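Local atomic coordinates of hypothetical protein SMU.776 (Streptococcus mutans, PDB entry 2B78), a protein that probably transfers methyl groups from S-adenosyl-L-methionine, with RNA as the likely substrate, and has been seen to bind S-adenosyl-L-homocysteine. Residues Val136-Arg140 / His164-Gln168; Glu178-Tyr183 / Arg203-Ile207; Met336-Lys342 / Leu378-Thr382. One frame throughout, in Å; residues are numbered along the deposited sequence.

Interaction 1: residues Val136-Arg140 / His164-Gln168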
loop_
_atom_site.group_PDB
_atom_site.type_symbol
_atom_site.label_atom_id
_atom_site.label_comp_id
_atom_site.label_asym_id
_atom_site.label_seq_id
_atom_site.Cartn_x
_atom_site.Cartn_y
_atom_site.Cartn_z
ATOM N N VAL A 136 -10.043 -16.830 -9.814
ATOM C CA VAL A 136 -11.068 -16.750 -8.781
ATOM C C VAL A 136 -11.561 -18.139 -8.387
ATOM O O VAL A 136 -11.715 -18.436 -7.205
ATOM C CB VAL A 136 -12.259 -15.878 -9.251
ATOM C CG1 VAL A 136 -13.336 -15.856 -8.192
ATOM C CG2 VAL A 136 -11.788 -14.463 -9.527
ATOM N N ALA A 137 -11.796 -18.988 -9.386
ATOM C CA ALA A 137 -12.254 -20.350 -9.150
ATOM C C ALA A 137 -11.289 -21.066 -8.201
ATOM O O ALA A 137 -11.710 -21.736 -7.251
ATOM C CB ALA A 137 -12.345 -21.101 -10.482
ATOM N N ALA A 138 -9.994 -20.918 -8.465
ATOM C CA ALA A 138 -8.961 -21.526 -7.635
ATOM C C ALA A 138 -8.986 -20.947 -6.227
ATOM O O ALA A 138 -8.809 -21.676 -5.244
ATOM C CB ALA A 138 -7.587 -21.294 -8.256
ATOM N N PHE A 139 -9.196 -19.636 -6.124
ATOM C CA PHE A 139 -9.234 -18.981 -4.814
ATOM C C PHE A 139 -10.412 -19.474 -3.976
ATOM O O PHE A 139 -10.256 -19.783 -2.790
ATOM C CB PHE A 139 -9.335 -17.453 -4.959
ATOM C CG PHE A 139 -9.342 -16.721 -3.638
ATOM C CD1 PHE A 139 -8.149 -16.351 -3.026
ATOM C CD2 PHE A 139 -10.540 -16.440 -2.987
ATOM C CE1 PHE A 139 -8.150 -15.711 -1.781
ATOM C CE2 PHE A 139 -10.555 -15.807 -1.749
ATOM C CZ PHE A 139 -9.353 -15.440 -1.143
ATOM N N ARG A 140 -11.591 -19.547 -4.589
ATOM C CA ARG A 140 -12.767 -19.989 -3.859
ATOM C C ARG A 140 -12.617 -21.393 -3.290
ATOM O O ARG A 140 -13.209 -21.709 -2.263
ATOM C CB ARG A 140 -14.016 -19.897 -4.739
ATOM C CG ARG A 140 -14.373 -18.464 -5.102
ATOM C CD ARG A 140 -15.642 -18.373 -5.940
ATOM N NE ARG A 140 -16.864 -18.498 -5.145
ATOM C CZ ARG A 140 -18.092 -18.452 -5.659
ATOM N NH1 ARG A 140 -18.257 -18.289 -6.965
ATOM N NH2 ARG A 140 -19.157 -18.561 -4.870
ATOM N N HIS A 164 -18.837 -5.848 -7.905
ATOM C CA HIS A 164 -19.107 -7.001 -7.061
ATOM C C HIS A 164 -18.637 -8.176 -7.914
ATOM O O HIS A 164 -18.875 -8.182 -9.126
ATOM C CB HIS A 164 -20.606 -7.099 -6.761
ATOM C CG HIS A 164 -20.994 -8.339 -6.021
ATOM N ND1 HIS A 164 -20.443 -8.685 -4.805
ATOM C CD2 HIS A 164 -21.854 -9.336 -6.341
ATOM C CE1 HIS A 164 -20.942 -9.843 -4.411
ATOM N NE2 HIS A 164 -21.800 -10.259 -5.324
ATOM N N LEU A 165 -17.958 -9.147 -7.303
ATOM C CA LEU A 165 -17.416 -10.293 -8.048
ATOM C C LEU A 165 -18.154 -11.611 -7.867
ATOM O O LEU A 165 -18.508 -12.262 -8.854
ATOM C CB LEU A 165 -15.937 -10.501 -7.698
ATOM C CG LEU A 165 -15.216 -11.585 -8.508
ATOM C CD1 LEU A 165 -15.302 -11.248 -9.991
ATOM C CD2 LEU A 165 -13.755 -11.698 -8.061
ATOM N N TYR A 166 -18.364 -12.027 -6.619
ATOM C CA TYR A 166 -19.096 -13.267 -6.374
ATOM C C TYR A 166 -19.670 -13.313 -4.971
ATOM O O TYR A 166 -19.267 -12.538 -4.105
ATOM C CB TYR A 166 -18.209 -14.501 -6.632
ATOM C CG TYR A 166 -17.087 -14.769 -5.635
ATOM C CD1 TYR A 166 -17.361 -15.096 -4.307
ATOM C CD2 TYR A 166 -15.751 -14.732 -6.038
ATOM C CE1 TYR A 166 -16.335 -15.384 -3.406
ATOM C CE2 TYR A 166 -14.716 -15.019 -5.142
ATOM C CZ TYR A 166 -15.022 -15.344 -3.828
ATOM O OH TYR A 166 -14.016 -15.644 -2.946
ATOM N N GLY A 167 -20.623 -14.214 -4.752
ATOM C CA GLY A 167 -21.226 -14.347 -3.437
ATOM C C GLY A 167 -22.177 -13.241 -3.018
ATOM O O GLY A 167 -22.793 -12.577 -3.852
ATOM N N GLN A 168 -22.301 -13.054 -1.707
ATOM C CA GLN A 168 -23.179 -12.033 -1.144
ATOM C C GLN A 168 -22.626 -10.632 -1.354
ATOM O O GLN A 168 -21.435 -10.453 -1.617
ATOM C CB GLN A 168 -23.361 -12.252 0.361
ATOM C CG GLN A 168 -24.329 -13.355 0.763
ATOM C CD GLN A 168 -24.295 -13.623 2.262
ATOM O OE1 GLN A 168 -24.279 -12.696 3.072
ATOM N NE2 GLN A 168 -24.282 -14.896 2.635
#
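Residues 136-140 form one helical turn, closed by R140 N to V136 O at 2.8 Å, while 164-168 begin in strand and turn a corner at Y166. The backbones stay well apart: the nearest CA atoms, those of V136 and Y166, are 9.1 Å from each other, so side chains make the contact. L165 (phi/psi -106/-52) and Y166 (-159/163) both face A149, a classic beta bulge, and both point CA-to-CB toward the helix. The phenol ring of Y166 is the centrepiece. Over one face lies R140, its guanidinium nearly parallel to the ring (planes at 8°, centres 4.1 Å apart), a stacked cation-pi pair; R140 CD sits 3.5 Å from the ring centroid, 11° off the normal, a CH-pi contact. V136 CG1 reaches Y166 CD2 at 3.4 Å, and V136 CG2 meets L165 CD2 at 3.7 Å. Y166 OH approaches the ring edge of F139, 3.6 Å from F139 CD2. Helix 132-142 thus packs on a mixed sheet beside 162-165, one of its two edge strands: V136 also rests on W123 and Y166 on V119 and F121 of strand 118-123, while A138 faces helix 71-83.

Interaction 2: residues Glu178-Tyr183 / Arg203-Ile207; sequences ENGISY and RNELI
A bidentate salt bridge between E178 and R203 anchors this contact: R203 NE donates to E178 OE1 at 2.7 Å and R203 NH2 to E178 OE2 at 2.7 Å, both with N-H...O angles of 162°. E178 reaches out with chi1 and chi2 both t and chi3 73°; R203, m at chi1, t at chi2, m at chi3 and -88° at chi4, brings its guanidinium edge to the carboxylate, and its NH2 also bonds F196 O. A water links the side chain of N204 to the backbone of N179: it donates to N204 OD1 at 2.9 Å and, weakly, to N179 O at 3.3 Å.

E178 to I181 form a type I' turn, with N179 at phi/psi 61/25 and G180 at 84/5. The paired bonds E178 N to I181 O (2.9 Å) and I181 N to E178 O (3.1 Å) close it. Residues 203-207 are one helical turn, I207 N to R203 O being 2.9 Å. The axes of strand 181-183 and this helix approach to 12.0 Å at 130°; the closest CA pair is N179 and N204, 6.2 Å apart.

Packing centres on I207 (chi1 m, chi2 t). Its CD1 meets CD1 of I181 (chi1 p, chi2 t) at 3.4 Å, an apolar contact, and also lies 4.0 Å from N179 CB and 3.9 Å from Y183 OH. Y183, chi1 m, also sets OH 3.4 Å from R203 CD.

The turn is that of a two-residue beta-hairpin, formed by strands 174-178 and 181-185, whose tip and one face are docked on helix 200-210, just ahead of strand 215-219 in the Rossmann-like methyltransferase sheet.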
loop_
_atom_site.group_PDB
_atom_site.type_symbol
_atom_site.label_atom_id
_atom_site.label_comp_id
_atom_site.label_asym_id
_atom_site.label_seq_id
_atom_site.Cartn_x
_atom_site.Cartn_y
_atom_site.Cartn_z
ATOM N N GLU A 178 -8.594 -3.589 13.465
ATOM C CA GLU A 178 -7.157 -3.613 13.181
ATOM C C GLU A 178 -6.451 -3.178 14.454
ATOM O O GLU A 178 -6.692 -2.077 14.954
ATOM C CB GLU A 178 -6.784 -2.652 12.050
ATOM C CG GLU A 178 -5.350 -2.845 11.534
ATOM C CD GLU A 178 -4.870 -1.685 10.676
ATOM O OE1 GLU A 178 -4.590 -0.603 11.240
ATOM O OE2 GLU A 178 -4.770 -1.852 9.442
ATOM N N ASN A 179 -5.578 -4.043 14.970
ATOM C CA ASN A 179 -4.858 -3.761 16.204
ATOM C C ASN A 179 -5.868 -3.597 17.329
ATOM O O ASN A 179 -5.615 -2.903 18.311
ATOM C CB ASN A 179 -4.036 -2.482 16.061
ATOM C CG ASN A 179 -2.922 -2.611 15.048
ATOM O OD1 ASN A 179 -2.682 -1.695 14.256
ATOM N ND2 ASN A 179 -2.222 -3.739 15.072
ATOM N N GLY A 180 -7.033 -4.212 17.174
ATOM C CA GLY A 180 -8.035 -4.109 18.218
ATOM C C GLY A 180 -8.935 -2.890 18.228
ATOM O O GLY A 180 -9.709 -2.722 19.166
ATOM N N ILE A 181 -8.831 -2.021 17.228
ATOM C CA ILE A 181 -9.715 -0.856 17.172
ATOM C C ILE A 181 -10.478 -0.891 15.846
ATOM O O ILE A 181 -10.064 -1.570 14.890
ATOM C CB ILE A 181 -8.953 0.485 17.362
ATOM C CG1 ILE A 181 -8.117 0.818 16.138
ATOM C CG2 ILE A 181 -8.054 0.399 18.610
ATOM C CD1 ILE A 181 -7.660 2.277 16.125
ATOM N N SER A 182 -11.605 -0.186 15.787
ATOM C CA SER A 182 -12.449 -0.200 14.590
ATOM C C SER A 182 -12.151 0.864 13.553
ATOM O O SER A 182 -11.744 1.976 13.886
ATOM C CB SER A 182 -13.926 -0.082 14.995
ATOM O OG SER A 182 -14.311 -1.151 15.842
ATOM N N TYR A 183 -12.381 0.504 12.290
ATOM C CA TYR A 183 -12.184 1.395 11.156
ATOM C C TYR A 183 -13.329 1.153 10.170
ATOM O O TYR A 183 -13.719 0.009 9.932
ATOM C CB TYR A 183 -10.862 1.093 10.447
ATOM C CG TYR A 183 -9.633 1.433 11.253
ATOM C CD1 TYR A 183 -9.171 2.743 11.331
ATOM C CD2 TYR A 183 -8.942 0.446 11.945
ATOM C CE1 TYR A 183 -8.037 3.070 12.087
ATOM C CE2 TYR A 183 -7.812 0.758 12.703
ATOM C CZ TYR A 183 -7.369 2.075 12.765
ATOM O OH TYR A 183 -6.246 2.382 13.499
ATOM N N ARG A 203 0.092 2.621 12.547
ATOM C CA ARG A 203 -1.074 2.943 13.362
ATOM C C ARG A 203 -0.949 2.241 14.714
ATOM O O ARG A 203 -1.395 2.771 15.727
ATOM C CB ARG A 203 -2.372 2.530 12.661
ATOM C CG ARG A 203 -2.780 3.469 11.528
ATOM C CD ARG A 203 -4.158 3.141 10.969
ATOM N NE ARG A 203 -4.171 1.864 10.251
ATOM C CZ ARG A 203 -3.884 1.727 8.960
ATOM N NH1 ARG A 203 -3.566 2.789 8.233
ATOM N NH2 ARG A 203 -3.912 0.526 8.400
ATOM N N ASN A 204 -0.344 1.055 14.739
ATOM C CA ASN A 204 -0.155 0.335 16.000
ATOM C C ASN A 204 0.709 1.154 16.966
ATOM O O ASN A 204 0.453 1.184 18.172
ATOM C CB ASN A 204 0.516 -1.029 15.761
ATOM C CG ASN A 204 0.605 -1.866 17.031
ATOM O OD1 ASN A 204 -0.418 -2.174 17.665
ATOM N ND2 ASN A 204 1.823 -2.246 17.406
ATOM N N GLU A 205 1.746 1.798 16.432
ATOM C CA GLU A 205 2.651 2.608 17.252
ATOM C C GLU A 205 1.906 3.775 17.884
ATOM O O GLU A 205 2.143 4.128 19.044
ATOM C CB GLU A 205 3.800 3.164 16.402
ATOM C CG GLU A 205 4.712 2.097 15.821
ATOM C CD GLU A 205 5.545 1.412 16.880
ATOM O OE1 GLU A 205 6.436 2.081 17.448
ATOM O OE2 GLU A 205 5.309 0.215 17.152
ATOM N N LEU A 206 1.013 4.377 17.110
ATOM C CA LEU A 206 0.230 5.515 17.570
ATOM C C LEU A 206 -0.762 5.081 18.643
ATOM O O LEU A 206 -0.912 5.737 19.680
ATOM C CB LEU A 206 -0.498 6.139 16.369
ATOM C CG LEU A 206 0.428 6.897 15.407
ATOM C CD1 LEU A 206 -0.226 7.136 14.051
ATOM C CD2 LEU A 206 0.800 8.234 16.063
ATOM N N ILE A 207 -1.438 3.960 18.401
ATOM C CA ILE A 207 -2.401 3.443 19.366
ATOM C C ILE A 207 -1.685 3.076 20.640
ATOM O O ILE A 207 -2.245 3.168 21.730
ATOM C CB ILE A 207 -3.101 2.195 18.824
ATOM C CG1 ILE A 207 -3.922 2.595 17.599
ATOM C CG2 ILE A 207 -3.971 1.557 19.909
ATOM C CD1 ILE A 207 -4.446 1.431 16.808
HETATM O O HOH W 1 -2.798 -1.289 18.988
#

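Interaction 3: residues Met336-Lys342 / Leu378-Thr382; sequences MTVSQFK and LKVFT
L378 leads into strand 379-384, which crosses the first turn of helix 338-349 at -44°, with segment axes 9.7 Å apart at their closest. The nearest CA pairs are V338 with K379 (6.6 Å) and K342 with F381 (8.3 Å). K379, extended at phi/psi -139/119, points toward the helix. With chi1 to chi4 m, t, m, m its chain curls under the helix start: CD lies 3.6 Å from V338 CA, and NZ gives M336 O a weak hydrogen bond at 2.9 Å, while a stronger one goes to Y377 O. Beside it, K379 O is 3.6 Å from F341 CE2. The helix itself opens with a capping box: Q340 N to T337 OG1 and T337 N to Q340 OE1, both 3.0 Å. V380 (-131/117) directs its side chain away from the helix, as strand alternation requires; here the helix covers one face of the antiparallel C-terminal part of the seven-stranded Rossmann-like methyltransferase sheet. F381, chi1 m, turns back toward the helix. Its ring and that of F341 (chi1 t) are slid apart with little overlap, centroids 5.8 Å apart and planes at 30°, and F341 CD2 meets F381 CD2 at 3.6 Å. F381 CZ is 3.9 Å from V338 CG1 and 4.2 Å from K342 CD.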
loop_
_atom_site.group_PDB
_atom_site.type_symbol
_atom_site.label_atom_id
_atom_site.label_comp_id
_atom_site.label_asym_id
_atom_site.label_seq_id
_atom_site.Cartn_x
_atom_site.Cartn_y
_atom_site.Cartn_z
ATOM N N MET A 336 10.244 5.397 -5.823
ATOM C CA MET A 336 11.285 6.007 -4.994
ATOM C C MET A 336 11.985 4.994 -4.091
ATOM O O MET A 336 11.332 4.199 -3.410
ATOM C CB MET A 336 10.710 7.119 -4.110
ATOM C CG MET A 336 10.825 8.524 -4.685
ATOM S SD MET A 336 11.054 9.734 -3.360
ATOM C CE MET A 336 12.665 10.385 -3.769
ATOM N N THR A 337 13.315 5.020 -4.077
ATOM C CA THR A 337 14.055 4.109 -3.218
ATOM C C THR A 337 14.100 4.720 -1.820
ATOM O O THR A 337 13.759 5.895 -1.625
ATOM C CB THR A 337 15.513 3.902 -3.697
ATOM O OG1 THR A 337 16.228 5.142 -3.603
ATOM C CG2 THR A 337 15.543 3.414 -5.137
ATOM N N VAL A 338 14.523 3.917 -0.850
ATOM C CA VAL A 338 14.637 4.380 0.522
ATOM C C VAL A 338 15.638 5.532 0.576
ATOM O O VAL A 338 15.405 6.523 1.261
ATOM C CB VAL A 338 15.124 3.248 1.455
ATOM C CG1 VAL A 338 15.619 3.825 2.776
ATOM C CG2 VAL A 338 13.995 2.259 1.698
ATOM N N SER A 339 16.752 5.397 -0.145
ATOM C CA SER A 339 17.776 6.438 -0.146
ATOM C C SER A 339 17.300 7.710 -0.847
ATOM O O SER A 339 17.607 8.816 -0.399
ATOM C CB SER A 339 19.078 5.924 -0.783
ATOM O OG SER A 339 18.879 5.478 -2.111
ATOM N N GLN A 340 16.563 7.560 -1.942
ATOM C CA GLN A 340 16.031 8.717 -2.667
ATOM C C GLN A 340 15.073 9.488 -1.772
ATOM O O GLN A 340 15.031 10.724 -1.794
ATOM C CB GLN A 340 15.257 8.278 -3.898
ATOM C CG GLN A 340 16.084 8.090 -5.146
ATOM C CD GLN A 340 15.217 7.712 -6.326
ATOM O OE1 GLN A 340 14.552 6.668 -6.316
ATOM N NE2 GLN A 340 15.207 8.561 -7.352
ATOM N N PHE A 341 14.289 8.742 -1.000
ATOM C CA PHE A 341 13.314 9.326 -0.091
ATOM C C PHE A 341 14.048 10.065 1.011
ATOM O O PHE A 341 13.742 11.220 1.314
ATOM C CB PHE A 341 12.423 8.223 0.499
ATOM C CG PHE A 341 11.280 8.738 1.345
ATOM C CD1 PHE A 341 10.570 9.870 0.965
ATOM C CD2 PHE A 341 10.910 8.074 2.513
ATOM C CE1 PHE A 341 9.506 10.338 1.738
ATOM C CE2 PHE A 341 9.847 8.530 3.294
ATOM C CZ PHE A 341 9.143 9.670 2.903
ATOM N N LYS A 342 15.032 9.397 1.603
ATOM C CA LYS A 342 15.805 10.009 2.672
ATOM C C LYS A 342 16.445 11.308 2.178
ATOM O O LYS A 342 16.557 12.270 2.935
ATOM C CB LYS A 342 16.875 9.037 3.154
ATOM C CG LYS A 342 17.469 9.374 4.508
ATOM C CD LYS A 342 18.265 8.187 5.024
ATOM C CE LYS A 342 18.759 8.411 6.437
ATOM N NZ LYS A 342 19.437 7.191 6.950
ATOM N N LEU A 378 6.459 0.722 0.632
ATOM C CA LEU A 378 6.149 1.599 1.749
ATOM C C LEU A 378 7.429 1.993 2.471
ATOM O O LEU A 378 8.291 1.158 2.733
ATOM C CB LEU A 378 5.193 0.901 2.722
ATOM C CG LEU A 378 4.742 1.645 3.981
ATOM C CD1 LEU A 378 3.965 2.902 3.600
ATOM C CD2 LEU A 378 3.860 0.735 4.810
ATOM N N LYS A 379 7.556 3.282 2.766
ATOM C CA LYS A 379 8.717 3.797 3.481
ATOM C C LYS A 379 8.200 4.821 4.474
ATOM O O LYS A 379 7.584 5.812 4.083
ATOM C CB LYS A 379 9.693 4.458 2.508
ATOM C CG LYS A 379 10.372 3.484 1.563
ATOM C CD LYS A 379 11.046 4.194 0.417
ATOM C CE LYS A 379 10.062 4.457 -0.709
ATOM N NZ LYS A 379 9.635 3.178 -1.339
ATOM N N VAL A 380 8.420 4.574 5.760
ATOM C CA VAL A 380 7.961 5.509 6.778
ATOM C C VAL A 380 9.105 5.803 7.724
ATOM O O VAL A 380 9.619 4.900 8.397
ATOM C CB VAL A 380 6.762 4.943 7.577
ATOM C CG1 VAL A 380 6.213 6.007 8.519
ATOM C CG2 VAL A 380 5.671 4.481 6.610
ATOM N N PHE A 381 9.510 7.069 7.756
ATOM C CA PHE A 381 10.599 7.516 8.611
ATOM C C PHE A 381 10.076 8.306 9.794
ATOM O O PHE A 381 9.274 9.226 9.626
ATOM C CB PHE A 381 11.556 8.414 7.824
ATOM C CG PHE A 381 12.586 7.666 7.030
ATOM C CD1 PHE A 381 13.552 6.899 7.673
ATOM C CD2 PHE A 381 12.612 7.761 5.643
ATOM C CE1 PHE A 381 14.541 6.237 6.941
ATOM C CE2 PHE A 381 13.596 7.105 4.896
ATOM C CZ PHE A 381 14.567 6.339 5.553
ATOM N N THR A 382 10.517 7.939 10.992
ATOM C CA THR A 382 10.127 8.654 12.200
ATOM C C THR A 382 11.379 9.446 12.561
ATOM O O THR A 382 12.430 8.861 12.830
ATOM C CB THR A 382 9.750 7.682 13.340
ATOM O OG1 THR A 382 8.578 6.940 12.969
ATOM C CG2 THR A 382 9.457 8.454 14.622
#

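How the interactions relate
The three contacts follow one another along the chain, share no helix or strand, and do not touch; all are partly buried and lie away from the annotated sites. Interactions 2 and 3 come nearest, about 7 Å between closest atoms, whereas 1 and 3 lie on opposite sides of the chain's centre, their centres about 36 Å apart. Interaction 1 is the most peripheral, about 23 Å from that centre, and rests on an exposed arginine lying on a buried tyrosine. Interaction 2 instead buries its ion pair and joins a hairpin to a helix. Interaction 3, about 14 Å from the centre, mainly packs two phenylalanines and a lysine's aliphatic chain between helix and sheet, its polar crossing limited to a weak lysine-to-carbonyl bond.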